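Local coordinates for death on curing protein (Enterobacteria phage P1, PDB 3DD7) that is the toxin of the phage P1 Phd/Doc pair, a Fic/DOC-family protein that probably blocks translation and is inhibited by its antitoxin Phd, at residues T57-T62 with V102-G107; L51-A56 with I109-V114; A61-Y66 with R74-S79; A98-G103 with D116-L121. The protein carries 2 engineered substitutions. All blocks are in the same frame, centred on the assembly; numbering follows the deposited sequence. Where two conformers were deposited one is given.

Contact 1: T57-T62 with V102-G107; sequences TYLVAT and VGAATG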
loop_
_atom_site.group_PDB
_atom_site.type_symbol
_atom_site.label_atom_id
_atom_site.label_comp_id
_atom_site.label_asym_id
_atom_site.label_seq_id
_atom_site.Cartn_x
_atom_site.Cartn_y
_atom_site.Cartn_z
ATOM N N THR A 57 3.574 -4.755 -5.728
ATOM C CA THR A 57 4.815 -5.014 -4.990
ATOM C C THR A 57 4.818 -4.164 -3.716
ATOM O O THR A 57 5.115 -4.674 -2.623
ATOM C CB THR A 57 6.076 -4.753 -5.866
ATOM O OG1 THR A 57 5.946 -5.444 -7.112
ATOM C CG2 THR A 57 7.338 -5.263 -5.189
ATOM N N TYR A 58 4.441 -2.885 -3.839
ATOM C CA TYR A 58 4.248 -2.053 -2.639
ATOM C C TYR A 58 3.213 -2.658 -1.696
ATOM O O TYR A 58 3.437 -2.724 -0.483
ATOM C CB TYR A 58 3.803 -0.638 -2.973
ATOM C CG TYR A 58 4.922 0.299 -3.380
ATOM C CD1 TYR A 58 5.730 0.922 -2.421
ATOM C CD2 TYR A 58 5.166 0.558 -4.720
ATOM C CE1 TYR A 58 6.758 1.784 -2.801
ATOM C CE2 TYR A 58 6.172 1.437 -5.119
ATOM C CZ TYR A 58 6.975 2.040 -4.156
ATOM O OH TYR A 58 7.982 2.901 -4.545
ATOM N N LEU A 59 2.069 -3.058 -2.243
ATOM C CA LEU A 59 1.012 -3.602 -1.422
ATOM C C LEU A 59 1.498 -4.842 -0.658
ATOM O O LEU A 59 1.394 -4.899 0.570
ATOM C CB LEU A 59 -0.232 -3.915 -2.257
ATOM C CG LEU A 59 -1.529 -4.158 -1.479
ATOM C CD1 LEU A 59 -2.792 -3.882 -2.335
ATOM C CD2 LEU A 59 -1.574 -5.587 -0.890
ATOM N N VAL A 60 2.026 -5.833 -1.377
ATOM C CA VAL A 60 2.464 -7.070 -0.728
ATOM C C VAL A 60 3.615 -6.803 0.260
ATOM O O VAL A 60 3.616 -7.326 1.389
ATOM C CB VAL A 60 2.842 -8.177 -1.746
ATOM C CG1 VAL A 60 3.360 -9.454 -1.041
ATOM C CG2 VAL A 60 1.648 -8.541 -2.620
ATOM N N ALA A 61 4.586 -5.985 -0.153
ATOM C CA ALA A 61 5.769 -5.746 0.692
ATOM C C ALA A 61 5.406 -5.139 2.053
ATOM O O ALA A 61 5.931 -5.559 3.098
ATOM C CB ALA A 61 6.804 -4.896 -0.042
ATOM N N THR A 62 4.481 -4.186 2.049
ATOM C CA THR A 62 4.048 -3.545 3.287
ATOM C C THR A 62 3.095 -4.452 4.071
ATOM O O THR A 62 3.214 -4.582 5.295
ATOM C CB THR A 62 3.455 -2.157 3.007
ATOM O OG1 THR A 62 4.505 -1.343 2.471
ATOM C CG2 THR A 62 2.935 -1.503 4.278
ATOM N N VAL A 102 -5.973 -8.445 2.918
ATOM C CA VAL A 102 -5.804 -9.513 3.919
ATOM C C VAL A 102 -5.106 -10.724 3.280
ATOM O O VAL A 102 -4.140 -11.275 3.831
ATOM C CB VAL A 102 -7.164 -9.923 4.562
ATOM C CG1 VAL A 102 -7.009 -11.125 5.498
ATOM C CG2 VAL A 102 -7.772 -8.743 5.306
ATOM N N GLY A 103 -5.569 -11.124 2.097
ATOM C CA GLY A 103 -4.964 -12.259 1.408
ATOM C C GLY A 103 -3.496 -12.043 1.085
ATOM O O GLY A 103 -2.685 -12.976 1.177
ATOM N N ALA A 104 -3.154 -10.820 0.702
ATOM C CA ALA A 104 -1.768 -10.452 0.438
ATOM C C ALA A 104 -0.958 -10.552 1.731
ATOM O O ALA A 104 0.166 -11.066 1.754
ATOM C CB ALA A 104 -1.706 -9.030 -0.107
ATOM N N ALA A 105 -1.561 -10.059 2.804
ATOM C CA ALA A 105 -0.917 -9.994 4.111
ATOM C C ALA A 105 -0.587 -11.385 4.673
ATOM O O ALA A 105 0.448 -11.562 5.302
ATOM C CB ALA A 105 -1.779 -9.200 5.091
ATOM N N THR A 106 -1.466 -12.358 4.421
ATOM C CA THR A 106 -1.325 -13.717 4.967
ATOM C C THR A 106 -0.435 -14.588 4.090
ATOM O O THR A 106 -0.146 -15.727 4.431
ATOM C CB THR A 106 -2.700 -14.421 5.133
ATOM O OG1 THR A 106 -3.398 -14.420 3.879
ATOM C CG2 THR A 106 -3.550 -13.708 6.165
ATOM N N GLY A 107 -0.011 -14.054 2.949
ATOM C CA GLY A 107 0.788 -14.831 2.003
ATOM C C GLY A 107 -0.017 -15.702 1.046
ATOM O O GLY A 107 0.561 -16.487 0.295
#

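Contact 2: L51-A56 with I109-V114; sequences LFEVSA and ISVSSV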
loop_
_atom_site.group_PDB
_atom_site.type_symbol
_atom_site.label_atom_id
_atom_site.label_comp_id
_atom_site.label_asym_id
_atom_site.label_seq_id
_atom_site.Cartn_x
_atom_site.Cartn_y
_atom_site.Cartn_z
ATOM N N LEU A 51 2.634 -0.578 -14.122
ATOM C CA LEU A 51 2.235 0.146 -12.916
ATOM C C LEU A 51 1.512 -0.764 -11.943
ATOM O O LEU A 51 1.686 -0.639 -10.735
ATOM C CB LEU A 51 1.359 1.346 -13.266
ATOM C CG LEU A 51 2.116 2.511 -13.905
ATOM C CD1 LEU A 51 1.111 3.634 -14.167
ATOM C CD2 LEU A 51 3.267 3.004 -13.008
ATOM N N PHE A 52 0.736 -1.706 -12.466
ATOM C CA PHE A 52 -0.025 -2.596 -11.577
ATOM C C PHE A 52 0.852 -3.605 -10.855
ATOM O O PHE A 52 0.587 -3.917 -9.680
ATOM C CB PHE A 52 -1.188 -3.232 -12.322
ATOM C CG PHE A 52 -2.170 -2.213 -12.794
ATOM C CD1 PHE A 52 -2.993 -1.559 -11.871
ATOM C CD2 PHE A 52 -2.211 -1.817 -14.126
ATOM C CE1 PHE A 52 -3.876 -0.570 -12.284
ATOM C CE2 PHE A 52 -3.101 -0.824 -14.543
ATOM C CZ PHE A 52 -3.934 -0.205 -13.629
ATOM N N GLU A 53 1.893 -4.088 -11.537
ATOM C CA GLU A 53 2.879 -4.959 -10.882
ATOM C C GLU A 53 3.611 -4.200 -9.781
ATOM O O GLU A 53 3.773 -4.707 -8.679
ATOM C CB GLU A 53 3.900 -5.579 -11.854
ATOM C CG GLU A 53 4.070 -7.103 -11.562
ATOM C CD GLU A 53 5.498 -7.614 -11.329
ATOM O OE1 GLU A 53 5.735 -8.195 -10.238
ATOM O OE2 GLU A 53 6.368 -7.508 -12.231
ATOM N N VAL A 54 4.034 -2.973 -10.084
ATOM C CA VAL A 54 4.711 -2.135 -9.091
ATOM C C VAL A 54 3.790 -1.832 -7.902
ATOM O O VAL A 54 4.191 -2.033 -6.763
ATOM C CB VAL A 54 5.315 -0.854 -9.700
ATOM C CG1 VAL A 54 6.153 -0.111 -8.656
ATOM C CG2 VAL A 54 6.208 -1.217 -10.911
ATOM N N SER A 55 2.559 -1.378 -8.168
ATOM C CA SER A 55 1.591 -1.137 -7.092
ATOM C C SER A 55 1.421 -2.378 -6.225
ATOM O O SER A 55 1.411 -2.292 -4.993
ATOM C CB SER A 55 0.232 -0.703 -7.647
ATOM O OG SER A 55 -0.706 -0.501 -6.602
ATOM N N ALA A 56 1.293 -3.529 -6.870
ATOM C CA ALA A 56 1.158 -4.800 -6.148
ATOM C C ALA A 56 2.375 -5.093 -5.249
ATOM O O ALA A 56 2.210 -5.640 -4.152
ATOM C CB ALA A 56 0.934 -5.943 -7.119
ATOM N N ILE A 109 -2.134 -14.570 -1.400
ATOM C CA ILE A 109 -2.207 -13.970 -2.720
ATOM C C ILE A 109 -0.845 -13.373 -3.077
ATOM O O ILE A 109 -0.307 -12.569 -2.323
ATOM C CB ILE A 109 -3.321 -12.895 -2.770
ATOM C CG1 ILE A 109 -4.651 -13.479 -2.240
ATOM C CG2 ILE A 109 -3.457 -12.332 -4.180
ATOM C CD1 ILE A 109 -5.807 -12.449 -2.142
ATOM N N SER A 110 -0.292 -13.800 -4.212
ATOM C CA SER A 110 1.013 -13.356 -4.691
ATOM C C SER A 110 0.952 -11.922 -5.211
ATOM O O SER A 110 -0.117 -11.392 -5.480
ATOM C CB SER A 110 1.463 -14.268 -5.843
ATOM O OG SER A 110 0.763 -13.942 -7.041
ATOM N N VAL A 111 2.123 -11.324 -5.398
ATOM C CA VAL A 111 2.262 -10.050 -6.099
ATOM C C VAL A 111 1.566 -10.089 -7.476
ATOM O O VAL A 111 0.745 -9.229 -7.763
ATOM C CB VAL A 111 3.760 -9.633 -6.205
ATOM C CG1 VAL A 111 3.952 -8.416 -7.130
ATOM C CG2 VAL A 111 4.314 -9.320 -4.817
ATOM N N SER A 112 1.880 -11.095 -8.300
ATOM C CA SER A 112 1.280 -11.252 -9.629
ATOM C C SER A 112 -0.252 -11.233 -9.549
ATOM O O SER A 112 -0.936 -10.560 -10.333
ATOM C CB SER A 112 1.769 -12.562 -10.265
ATOM O OG SER A 112 1.202 -12.764 -11.545
ATOM N N SER A 113 -0.788 -11.983 -8.593
ATOM C CA SER A 113 -2.234 -12.074 -8.443
ATOM C C SER A 113 -2.840 -10.744 -7.952
ATOM O O SER A 113 -3.912 -10.328 -8.415
ATOM C CB SER A 113 -2.570 -13.253 -7.536
ATOM O OG SER A 113 -2.018 -14.456 -8.080
ATOM N N VAL A 114 -2.164 -10.085 -7.013
ATOM C CA VAL A 114 -2.612 -8.761 -6.574
ATOM C C VAL A 114 -2.623 -7.789 -7.761
ATOM O O VAL A 114 -3.603 -7.053 -7.980
ATOM C CB VAL A 114 -1.771 -8.208 -5.388
ATOM C CG1 VAL A 114 -2.206 -6.789 -5.081
ATOM C CG2 VAL A 114 -2.003 -9.083 -4.156
#

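Contact 3: A61-Y66 with R74-S79; sequences ATARGY and RTALNS. Engineered in segment 61-66: Tyr66 (natural residue His).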
loop_
_atom_site.group_PDB
_atom_site.type_symbol
_atom_site.label_atom_id
_atom_site.label_comp_id
_atom_site.label_asym_id
_atom_site.label_seq_id
_atom_site.Cartn_x
_atom_site.Cartn_y
_atom_site.Cartn_z
ATOM N N ALA A 61 4.586 -5.985 -0.153
ATOM C CA ALA A 61 5.769 -5.746 0.692
ATOM C C ALA A 61 5.406 -5.139 2.053
ATOM O O ALA A 61 5.931 -5.559 3.098
ATOM C CB ALA A 61 6.804 -4.896 -0.042
ATOM N N THR A 62 4.481 -4.186 2.049
ATOM C CA THR A 62 4.048 -3.545 3.287
ATOM C C THR A 62 3.095 -4.452 4.071
ATOM O O THR A 62 3.214 -4.582 5.295
ATOM C CB THR A 62 3.455 -2.157 3.007
ATOM O OG1 THR A 62 4.505 -1.343 2.471
ATOM C CG2 THR A 62 2.935 -1.503 4.278
ATOM N N ALA A 63 2.186 -5.107 3.356
ATOM C CA ALA A 63 1.216 -5.969 4.009
ATOM C C ALA A 63 1.882 -7.105 4.791
ATOM O O ALA A 63 1.407 -7.484 5.866
ATOM C CB ALA A 63 0.194 -6.498 3.000
ATOM N N ARG A 64 2.998 -7.615 4.272
ATOM C CA ARG A 64 3.731 -8.725 4.903
ATOM C C ARG A 64 4.897 -8.291 5.786
ATOM O O ARG A 64 5.475 -9.117 6.504
ATOM C CB ARG A 64 4.283 -9.667 3.835
ATOM C CG ARG A 64 3.222 -10.336 3.059
ATOM C CD ARG A 64 3.763 -11.426 2.178
ATOM N NE ARG A 64 2.677 -11.764 1.287
ATOM C CZ ARG A 64 2.746 -12.527 0.208
ATOM N NH1 ARG A 64 3.897 -13.089 -0.172
ATOM N NH2 ARG A 64 1.630 -12.701 -0.493
ATOM N N GLY A 65 5.235 -7.007 5.726
ATOM C CA GLY A 65 6.508 -6.518 6.254
ATOM C C GLY A 65 6.541 -6.176 7.735
ATOM O O GLY A 65 7.630 -6.094 8.317
ATOM N N TYR A 66 5.364 -5.983 8.339
ATOM C CA TYR A 66 5.243 -5.652 9.773
ATOM C C TYR A 66 6.170 -4.504 10.154
ATOM O O TYR A 66 6.915 -4.561 11.132
ATOM C CB TYR A 66 5.473 -6.890 10.658
ATOM C CG TYR A 66 4.462 -7.986 10.402
ATOM C CD1 TYR A 66 4.684 -8.939 9.412
ATOM C CD2 TYR A 66 3.268 -8.048 11.129
ATOM C CE1 TYR A 66 3.761 -9.941 9.149
ATOM C CE2 TYR A 66 2.323 -9.054 10.881
ATOM C CZ TYR A 66 2.580 -9.998 9.886
ATOM O OH TYR A 66 1.670 -11.004 9.617
ATOM N N ARG A 74 -3.844 -1.434 6.203
ATOM C CA ARG A 74 -4.338 -0.141 5.712
ATOM C C ARG A 74 -3.247 0.614 4.967
ATOM O O ARG A 74 -3.489 1.159 3.881
ATOM C CB ARG A 74 -4.917 0.704 6.846
ATOM C CG ARG A 74 -6.354 0.339 7.168
ATOM C CD ARG A 74 -6.811 1.175 8.377
ATOM N NE ARG A 74 -6.410 0.577 9.651
ATOM C CZ ARG A 74 -6.216 1.255 10.788
ATOM N NH1 ARG A 74 -6.263 2.580 10.806
ATOM N NH2 ARG A 74 -5.936 0.601 11.908
ATOM N N THR A 75 -2.038 0.609 5.525
ATOM C CA THR A 75 -0.951 1.387 4.943
ATOM C C THR A 75 -0.563 0.734 3.629
ATOM O O THR A 75 -0.301 1.427 2.660
ATOM C CB THR A 75 0.233 1.514 5.925
ATOM O OG1 THR A 75 -0.239 2.152 7.135
ATOM C CG2 THR A 75 1.393 2.306 5.295
ATOM N N ALA A 76 -0.586 -0.602 3.601
ATOM C CA ALA A 76 -0.254 -1.366 2.392
ATOM C C ALA A 76 -1.202 -0.948 1.255
ATOM O O ALA A 76 -0.759 -0.512 0.200
ATOM C CB ALA A 76 -0.378 -2.845 2.661
ATOM N N LEU A 77 -2.506 -1.037 1.528
ATOM C CA LEU A 77 -3.551 -0.710 0.550
ATOM C C LEU A 77 -3.499 0.745 0.051
ATOM O O LEU A 77 -3.448 0.993 -1.157
ATOM C CB LEU A 77 -4.945 -1.038 1.103
ATOM C CG LEU A 77 -6.084 -0.684 0.149
ATOM C CD1 LEU A 77 -5.925 -1.439 -1.184
ATOM C CD2 LEU A 77 -7.411 -1.014 0.786
ATOM N N ASN A 78 -3.501 1.681 0.989
ATOM C CA ASN A 78 -3.513 3.102 0.648
ATOM C C ASN A 78 -2.247 3.513 -0.103
ATOM O O ASN A 78 -2.333 4.315 -1.037
ATOM C CB ASN A 78 -3.732 3.962 1.908
ATOM C CG ASN A 78 -5.159 3.855 2.457
ATOM O OD1 ASN A 78 -6.020 4.700 2.162
ATOM N ND2 ASN A 78 -5.407 2.848 3.272
ATOM N N SER A 79 -1.087 2.945 0.259
ATOM C CA SER A 79 0.179 3.300 -0.397
ATOM C C SER A 79 0.186 2.801 -1.847
ATOM O O SER A 79 0.562 3.532 -2.763
ATOM C CB SER A 79 1.402 2.780 0.382
ATOM O OG SER A 79 1.475 1.361 0.395
#

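Contact 4: A98-G103 with D116-L121; sequences ADLTVG and DTLRRL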
loop_
_atom_site.group_PDB
_atom_site.type_symbol
_atom_site.label_atom_id
_atom_site.label_comp_id
_atom_site.label_asym_id
_atom_site.label_seq_id
_atom_site.Cartn_x
_atom_site.Cartn_y
_atom_site.Cartn_z
ATOM N N ALA A 98 -10.517 -4.948 0.699
ATOM C CA ALA A 98 -10.231 -5.444 2.047
ATOM C C ALA A 98 -9.732 -6.896 2.023
ATOM O O ALA A 98 -8.634 -7.180 2.537
ATOM C CB ALA A 98 -11.452 -5.288 2.970
ATOM N N ASP A 99 -10.504 -7.800 1.400
ATOM C CA ASP A 99 -10.137 -9.226 1.340
ATOM C C ASP A 99 -8.852 -9.426 0.535
ATOM O O ASP A 99 -8.060 -10.321 0.849
ATOM C CB ASP A 99 -11.250 -10.098 0.729
ATOM C CG ASP A 99 -12.532 -10.102 1.547
ATOM O OD1 ASP A 99 -12.483 -9.930 2.782
ATOM O OD2 ASP A 99 -13.607 -10.303 0.936
ATOM N N LEU A 100 -8.648 -8.580 -0.487
ATOM C CA LEU A 100 -7.435 -8.631 -1.313
ATOM C C LEU A 100 -6.221 -8.376 -0.435
ATOM O O LEU A 100 -5.226 -9.107 -0.478
ATOM C CB LEU A 100 -7.493 -7.594 -2.454
ATOM C CG LEU A 100 -6.280 -7.518 -3.407
ATOM C CD1 LEU A 100 -6.101 -8.852 -4.166
ATOM C CD2 LEU A 100 -6.406 -6.318 -4.383
ATOM N N THR A 101 -6.339 -7.344 0.391
ATOM C CA THR A 101 -5.228 -6.888 1.199
ATOM C C THR A 101 -4.931 -7.908 2.281
ATOM O O THR A 101 -3.768 -8.207 2.523
ATOM C CB THR A 101 -5.518 -5.494 1.754
ATOM O OG1 THR A 101 -5.829 -4.625 0.655
ATOM C CG2 THR A 101 -4.311 -4.919 2.528
ATOM N N VAL A 102 -5.973 -8.445 2.918
ATOM C CA VAL A 102 -5.804 -9.513 3.919
ATOM C C VAL A 102 -5.106 -10.724 3.280
ATOM O O VAL A 102 -4.140 -11.275 3.831
ATOM C CB VAL A 102 -7.164 -9.923 4.562
ATOM C CG1 VAL A 102 -7.009 -11.125 5.498
ATOM C CG2 VAL A 102 -7.772 -8.743 5.306
ATOM N N GLY A 103 -5.569 -11.124 2.097
ATOM C CA GLY A 103 -4.964 -12.259 1.408
ATOM C C GLY A 103 -3.496 -12.043 1.085
ATOM O O GLY A 103 -2.685 -12.976 1.177
ATOM N N ASP A 116 -2.978 -8.550 -10.860
ATOM C CA ASP A 116 -4.057 -8.938 -11.768
ATOM C C ASP A 116 -5.370 -8.309 -11.323
ATOM O O ASP A 116 -6.159 -7.838 -12.145
ATOM C CB ASP A 116 -4.204 -10.466 -11.841
ATOM C CG ASP A 116 -3.150 -11.124 -12.717
ATOM O OD1 ASP A 116 -2.603 -10.457 -13.614
ATOM O OD2 ASP A 116 -2.881 -12.334 -12.517
ATOM N N THR A 117 -5.590 -8.286 -10.017
ATOM C CA THR A 117 -6.819 -7.724 -9.471
ATOM C C THR A 117 -6.835 -6.202 -9.616
ATOM O O THR A 117 -7.842 -5.620 -10.031
ATOM C CB THR A 117 -7.031 -8.150 -8.012
ATOM O OG1 THR A 117 -7.070 -9.585 -7.962
ATOM C CG2 THR A 117 -8.337 -7.590 -7.466
ATOM N N LEU A 118 -5.733 -5.558 -9.256
ATOM C CA LEU A 118 -5.639 -4.097 -9.394
ATOM C C LEU A 118 -5.838 -3.688 -10.857
ATOM O O LEU A 118 -6.491 -2.676 -11.141
ATOM C CB LEU A 118 -4.288 -3.583 -8.882
ATOM C CG LEU A 118 -4.014 -3.768 -7.384
ATOM C CD1 LEU A 118 -2.632 -3.181 -7.026
ATOM C CD2 LEU A 118 -5.103 -3.170 -6.555
ATOM N N ARG A 119 -5.269 -4.464 -11.781
ATOM C CA ARG A 119 -5.393 -4.157 -13.207
ATOM C C ARG A 119 -6.855 -4.278 -13.663
ATOM O O ARG A 119 -7.339 -3.458 -14.452
ATOM C CB ARG A 119 -4.481 -5.068 -14.040
ATOM C CG ARG A 119 -4.376 -4.694 -15.526
ATOM C CD ARG A 119 -3.447 -5.668 -16.265
ATOM N NE ARG A 119 -2.053 -5.497 -15.853
ATOM C CZ ARG A 119 -1.392 -6.345 -15.071
ATOM N NH1 ARG A 119 -1.988 -7.437 -14.604
ATOM N NH2 ARG A 119 -0.139 -6.104 -14.746
ATOM N N ARG A 120 -7.557 -5.303 -13.177
ATOM C CA ARG A 120 -8.980 -5.427 -13.497
ATOM C C ARG A 120 -9.751 -4.231 -12.966
ATOM O O ARG A 120 -10.558 -3.646 -13.684
ATOM C CB ARG A 120 -9.584 -6.722 -12.960
ATOM C CG ARG A 120 -11.110 -6.746 -12.959
ATOM C CD ARG A 120 -11.647 -8.127 -12.668
ATOM N NE ARG A 120 -11.272 -8.636 -11.349
ATOM C CZ ARG A 120 -11.925 -8.329 -10.222
ATOM N NH1 ARG A 120 -12.960 -7.494 -10.248
ATOM N NH2 ARG A 120 -11.544 -8.857 -9.060
ATOM N N LEU A 121 -9.502 -3.879 -11.705
ATOM C CA LEU A 121 -10.239 -2.795 -11.063
ATOM C C LEU A 121 -9.978 -1.448 -11.721
ATOM O O LEU A 121 -10.928 -0.716 -12.015
ATOM C CB LEU A 121 -9.929 -2.731 -9.561
ATOM C CG LEU A 121 -10.519 -3.873 -8.720
ATOM C CD1 LEU A 121 -9.985 -3.818 -7.306
ATOM C CD2 LEU A 121 -12.069 -3.828 -8.721
#

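Contact 1: T57-T62 with V102-G107
No flat group lies where Leu59 and Val60 meet Ala104, for the touching surfaces are all aliphatic. The aromatic ring of segment 57-62, that of Tyr58, takes no part: it meets the ring of Phe83 with the planes at about 35°, and its OH is hydrogen-bonded to His3 ND1 and Ile4 N. Across the contact, the CD2 branch of Leu59 comes down on the methyl group of Ala104, CD2 to CB 3.5 Å. Leu59 has CG anti to its backbone N (chi1 -165°), which carries the end of the side chain nearer to helix 97-105 than its root. The fold here is the all-helical Fic/DOC bundle, in which helix 51-65 is a central member and helix 97-105 ends against it. Val60 adds a looser touch, CG2 standing 4.2 Å from Ala104 CB. A small residue suits position 104 because the backbones come close, Val60 CA and Ala104 CA being 5.5 Å apart. Just beyond, the helix closes in a Schellman motif: Gly107 has positive phi (84°), and its N donates to Ala104 O over 3.2 Å. At that backbone conformation, a side chain would press on the preceding carbonyl oxygen, hence glycine. Ala104 O also accepts from Arg64 NE.

Contact 2: L51-A56 with I109-V114
A serine-capped helix start packs here against the first turns of another helix: Val111 and Val114, on the opening turn of helix 111-122, grip Ala56 of helix 51-65. Ser110 holds the N-cap position, and its OG accepts from Ser113 N over 2.9 Å with an N-H...O angle of 163°, so a backbone N-H that has no carbonyl one turn back is satisfied. Serine suits the site because its short side chain can fold back over the helix end. The methyl of Ala56 faces the capped turn and touches both valines. Its CB is 3.4 Å from Val111 O and 3.9 Å from Val111 CG1, while Val114 CG1 approaches the same CB to 3.8 Å. In Val114, CG1 is the branch anti to the backbone N (chi1 175°), and this is the methyl laid against Ala56. Alanine suits the place because the helices are close: Ala56 CA is 5.4 Å from Val111 CA. At the margin, Glu53 bends at its second torsion and crosses Val111 at about a right angle, OE1 lying 3.6 Å from Val111 CG1, a touch of carboxylate on methyl and not a polar bond. Farther along helix 51-65, Thr57 and Val60 also touch Val111, and Leu59 and Val60 touch Val114. Leu51 and Val54 turn instead to Phe83 of helix 72-86, so helix 51-65 is sandwiched between that helix and helix 111-122.

Contact 3: A61-Y66 with R74-S79
Residues 61-65 of helix 51-65 and 74-79 of helix 72-86 run antiparallel, at 174° between their directions, with axes only 7.9 Å apart at closest approach. Thr62 and Ala76 stand where the backbones come nearest, CA to CA 4.9 Å. The methyl of Ala76 points into the neighbouring helix, its CB lying 3.5 Å from Ala63 N and 3.7 Å from Ala63 CB. Thr62 lays its methyl alongside the other backbone, CG2 to Ala76 N 3.7 Å. Because chi1 is -64°, that methyl is anti to the backbone N and faces across. Thr75 adds its CG2. The Fic signature of the family runs from position 66, a histidine in nature and here the engineered Tyr66, through the linking loop to Arg74. Asn78 ND2 makes a straight bond (177°) to Arg74 O, 2.6 Å long and from above the carbonyl plane; the same ND2 also bonds a polar side chain of the bound peptide. Methyl groups and backbone thus make the whole interface, which suits alanine and threonine: the small residues allow close packing. Thr62 OG1 makes a weak bond to Tyr58 O of its own helix, and Thr75 OG1 one to Ala71 O, so these hydroxyls need no partner across the interface.

Contact 4: A98-G103 with D116-L121
Leu100 reaches across to Thr117 and Leu118 on the inner face of a helical hairpin, in which helices 97-105 and 111-122 follow one another in the chain and run in roughly opposite directions. Leu100 and Thr117 meet tip to tip, the methyl CD2 of the leucine standing 3.9 Å from CG2 of the threonine. The other branch, CD1, lies 4.0 Å from Thr117 OG1. With Leu118 the leucine crosses obliquely, and the closest atoms are the two CD2 methyls, at 4.0 Å. Leucine suits this place because the backbones are well separated: Leu100 CA and Thr117 CA are 8.2 Å apart, and a long branched side chain spans that distance. Leu100 is extended for that, CG anti to the backbone N (chi1 180°). Thr117 places CG2 anti to its own N (chi1 -58°), which turns the methyl to Leu100, and its OG1 is hydrogen-bonded to Ser113 O one turn back.

Beyond this first shell, Leu100 also leans on Ile109 in the connecting loop, and Leu118 packs on Phe52 and Ser55 of helix 51-65, which ties the hairpin to the bundle. Elsewhere on helix 97-105, Ala98 and Thr101 pack on the bound peptide. Arg120 NH2 forms a salt bridge with Glu96 OE1, just before helix 97-105, and Arg119 NH2 one with Asp50 OD1, just before helix 51-65. Arg119 has a second carboxylate beside it, Asp116 OD1 lying in the guanidinium plane at its edge, 3.2 Å from NH1.

In the fold
Helix 51-65 runs through contacts 1, 2 and 3, meeting helix 111-122 near its start, helix 97-105 further along and helix 72-86 towards its end. Contacts 1 and 3 lie about 6 Å apart between centres, contacts 1 and 2 about 9 Å. Contact 4 joins helices 97-105 and 111-122, its centre about 8 Å from that of contact 2 and about 13 Å from that of contact 3. Along the chain, contacts 1 and 3 are nested inside the loop closed by contact 2; contact 4 follows contact 3, alternates with contact 2 and shares Val102 and Gly103 with contact 1. The bound peptide packs on helices 72-86 and 97-105, while the Fic signature leads from helix 51-65 into helix 72-86.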